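Side-chain contact in N-terminal acetyltransferase-like protein (Chaetomium thermophilum, PDB 5NNP), which probably serves as the TPR-built auxiliary subunit of an N-terminal acetyltransferase complex: residues A[35-40]-A[45-50]. Numbering follows the deposited sequence.
Sequences QILKKN and DTMSMK
No aromatic ring or other flat group takes part where Leu37 meets Thr46, Met47 and Lys50, so there are no faces or edges to stack. The methyls of Leu37 meet the methyl of Thr46 and chain methylenes of Met47 and Lys50. Leu37 and Thr46 point at one another tip to tip, with Leu37 CD2 3.9 Å from Thr46 CG2. The same CD2 touches Met47 CG at 3.9 Å, the two side chains lying at a slant to each other. The other methyl of Leu37, CD1, lies against Lys50 CD at 4.0 Å. Leu37 CG also lies 3.9 Å from Thr46 CG2. Both segments fall in a predicted tetratricopeptide repeat region, a fold of stacked helical hairpins. Here Ile36 and Leu37, on helix 26-37, pack on the first turns of helix 44-55, joined to it by a short connection. In Thr46, chi1 of -62° sets OG1 beside the backbone N, 3.9 Å from Ile36 CD1. CG2 is thereby left anti to N, where it meets Leu37. An alanine at Leu37 would lack CG and both methyls, and is likely to leave a gap between the two helices, with Thr46 CG2, Met47 CG and Lys50 CD losing their partner. Met47 continues onto Leu66, Ala70 and Ile73 of helix 60-73. Lys50 runs out extended past Leu37, and its NZ forms a salt bridge with Glu34.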
ATOM      1  N   GLN A  35      25.821 -43.942  -5.665  1.00 98.75           N
ATOM      2  CA  GLN A  35      26.526 -45.130  -5.197  1.00 98.83           C
ATOM      3  C   GLN A  35      25.733 -45.878  -4.119  1.00 98.54           C
ATOM      4  O   GLN A  35      25.895 -47.085  -3.947  1.00100.54           O
ATOM      5  CB  GLN A  35      27.911 -44.770  -4.666  1.00 97.28           C
ATOM      6  CG  GLN A  35      28.826 -45.980  -4.539  1.00106.04           C
ATOM      7  CD  GLN A  35      30.184 -45.638  -3.965  1.00109.55           C
ATOM      8  OE1 GLN A  35      30.418 -44.508  -3.532  1.00113.29           O
ATOM      9  NE2 GLN A  35      31.089 -46.615  -3.956  1.00108.70           N
ATOM     10  N   ILE A  36      24.878 -45.162  -3.393  1.00 93.39           N
ATOM     11  CA  ILE A  36      24.015 -45.800  -2.404  1.00 89.42           C
ATOM     12  C   ILE A  36      22.834 -46.474  -3.084  1.00 90.08           C
ATOM     13  O   ILE A  36      22.403 -47.553  -2.675  1.00 94.16           O
ATOM     14  CB  ILE A  36      23.472 -44.796  -1.371  1.00 83.27           C
ATOM     15  CG1 ILE A  36      24.606 -43.976  -0.760  1.00 84.44           C
ATOM     16  CG2 ILE A  36      22.685 -45.517  -0.285  1.00 76.93           C
ATOM     17  CD1 ILE A  36      24.138 -43.026   0.313  1.00 81.55           C
ATOM     18  N   LEU A  37      22.318 -45.819  -4.122  1.00 88.01           N
ATOM     19  CA  LEU A  37      21.116 -46.268  -4.818  1.00 84.71           C
ATOM     20  C   LEU A  37      21.376 -47.463  -5.749  1.00 92.19           C
ATOM     21  O   LEU A  37      20.439 -48.131  -6.193  1.00 95.60           O
ATOM     22  CB  LEU A  37      20.510 -45.102  -5.612  1.00 80.59           C
ATOM     23  CG  LEU A  37      19.963 -43.904  -4.821  1.00 69.35           C
ATOM     24  CD1 LEU A  37      19.582 -42.746  -5.749  1.00 64.11           C
ATOM     25  CD2 LEU A  37      18.778 -44.312  -3.949  1.00 64.53           C
ATOM     26  N   LYS A  38      22.643 -47.734  -6.042  1.00 96.90           N
ATOM     27  CA  LYS A  38      22.994 -48.887  -6.863  1.00 96.87           C
ATOM     28  C   LYS A  38      23.037 -50.147  -6.001  1.00108.22           C
ATOM     29  O   LYS A  38      22.886 -51.258  -6.505  1.00112.05           O
ATOM     30  CB  LYS A  38      24.335 -48.665  -7.570  1.00 90.76           C
ATOM     31  CG  LYS A  38      24.661 -49.721  -8.614  1.00 94.48           C
ATOM     32  CD  LYS A  38      25.946 -49.400  -9.362  1.00 97.48           C
ATOM     33  CE  LYS A  38      26.241 -50.452 -10.419  1.00101.14           C
ATOM     34  NZ  LYS A  38      27.536 -50.193 -11.103  1.00106.04           N
ATOM     35  N   LYS A  39      23.241 -49.964  -4.697  1.00115.53           N
ATOM     36  CA  LYS A  39      23.250 -51.073  -3.742  1.00122.52           C
ATOM     37  C   LYS A  39      21.907 -51.201  -3.015  1.00120.14           C
ATOM     38  O   LYS A  39      21.384 -52.301  -2.844  1.00124.44           O
ATOM     39  CB  LYS A  39      24.384 -50.901  -2.720  1.00128.69           C
ATOM     40  CG  LYS A  39      25.794 -51.003  -3.312  1.00135.43           C
ATOM     41  CD  LYS A  39      26.876 -51.151  -2.236  1.00136.80           C
ATOM     42  CE  LYS A  39      26.903 -49.966  -1.276  1.00130.52           C
ATOM     43  NZ  LYS A  39      28.022 -50.080  -0.294  1.00131.74           N
ATOM     44  N   ASN A  40      21.358 -50.071  -2.588  1.00114.33           N
ATOM     45  CA  ASN A  40      20.056 -50.049  -1.936  1.00107.65           C
ATOM     46  C   ASN A  40      19.121 -49.075  -2.652  1.00103.38           C
ATOM     47  O   ASN A  40      18.895 -47.963  -2.173  1.00107.94           O
ATOM     48  CB  ASN A  40      20.211 -49.667  -0.463  1.00107.62           C
ATOM     49  CG  ASN A  40      19.023 -50.092   0.386  1.00109.25           C
ATOM     50  OD1 ASN A  40      17.888 -50.173  -0.092  1.00108.83           O
ATOM     51  ND2 ASN A  40      19.283 -50.369   1.658  1.00111.28           N
ATOM     52  N   ASP A  45      15.357 -42.068   2.143  1.00 63.96           N
ATOM     53  CA  ASP A  45      16.044 -40.868   2.604  1.00 62.28           C
ATOM     54  C   ASP A  45      17.011 -40.355   1.551  1.00 61.22           C
ATOM     55  O   ASP A  45      17.130 -39.149   1.347  1.00 65.42           O
ATOM     56  CB  ASP A  45      16.781 -41.136   3.912  1.00 70.20           C
ATOM     57  CG  ASP A  45      15.839 -41.344   5.074  1.00 72.48           C
ATOM     58  OD1 ASP A  45      14.636 -41.542   4.819  1.00 69.84           O
ATOM     59  OD2 ASP A  45      16.300 -41.317   6.236  1.00 71.59           O
ATOM     60  N   THR A  46      17.684 -41.275   0.866  1.00 55.76           N
ATOM     61  CA  THR A  46      18.629 -40.897  -0.174  1.00 53.58           C
ATOM     62  C   THR A  46      17.917 -40.354  -1.420  1.00 60.92           C
ATOM     63  O   THR A  46      18.380 -39.393  -2.036  1.00 53.81           O
ATOM     64  CB  THR A  46      19.530 -42.087  -0.556  1.00 57.77           C
ATOM     65  OG1 THR A  46      20.296 -42.486   0.587  1.00 58.57           O
ATOM     66  CG2 THR A  46      20.486 -41.703  -1.684  1.00 60.69           C
ATOM     67  N   MET A  47      16.791 -40.959  -1.787  1.00 52.87           N
ATOM     68  CA  MET A  47      16.062 -40.514  -2.964  1.00 52.96           C
ATOM     69  C   MET A  47      15.599 -39.073  -2.778  1.00 60.88           C
ATOM     70  O   MET A  47      15.679 -38.266  -3.709  1.00 65.44           O
ATOM     71  CB  MET A  47      14.871 -41.426  -3.245  1.00 50.52           C
ATOM     72  CG  MET A  47      15.218 -42.893  -3.357  1.00 55.91           C
ATOM     73  SD  MET A  47      13.739 -43.893  -3.625  1.00 70.83           S
ATOM     74  CE  MET A  47      13.106 -43.152  -5.125  1.00 72.51           C
ATOM     75  N   SER A  48      15.120 -38.763  -1.571  1.00 58.46           N
ATOM     76  CA  SER A  48      14.691 -37.410  -1.211  1.00 59.93           C
ATOM     77  C   SER A  48      15.835 -36.405  -1.293  1.00 57.54           C
ATOM     78  O   SER A  48      15.651 -35.295  -1.784  1.00 62.22           O
ATOM     79  CB  SER A  48      14.101 -37.383   0.204  1.00 61.49           C
ATOM     80  OG  SER A  48      12.966 -38.220   0.313  1.00 64.90           O
ATOM     81  N   MET A  49      17.005 -36.791  -0.793  1.00 54.42           N
ATOM     82  CA  MET A  49      18.183 -35.927  -0.839  1.00 58.72           C
ATOM     83  C   MET A  49      18.601 -35.646  -2.270  1.00 68.30           C
ATOM     84  O   MET A  49      19.120 -34.578  -2.579  1.00 79.56           O
ATOM     85  CB  MET A  49      19.342 -36.556  -0.072  1.00 56.90           C
ATOM     86  CG  MET A  49      19.156 -36.538   1.427  1.00 54.93           C
ATOM     87  SD  MET A  49      18.826 -34.867   2.001  1.00 67.54           S
ATOM     88  CE  MET A  49      20.234 -33.999   1.313  1.00 74.70           C
ATOM     89  N   LYS A  50      18.371 -36.620  -3.141  1.00 69.25           N
ATOM     90  CA  LYS A  50      18.661 -36.462  -4.558  1.00 68.36           C
ATOM     91  C   LYS A  50      17.616 -35.561  -5.207  1.00 66.54           C
ATOM     92  O   LYS A  50      17.925 -34.801  -6.127  1.00 71.83           O
ATOM     93  CB  LYS A  50      18.706 -37.829  -5.242  1.00 63.85           C
ATOM     94  CG  LYS A  50      18.900 -37.783  -6.743  1.00 61.70           C
ATOM     95  CD  LYS A  50      18.872 -39.191  -7.322  1.00 66.76           C
ATOM     96  CE  LYS A  50      19.060 -39.192  -8.836  1.00 68.56           C
ATOM     97  NZ  LYS A  50      19.063 -40.571  -9.401  1.00 68.36           N
TER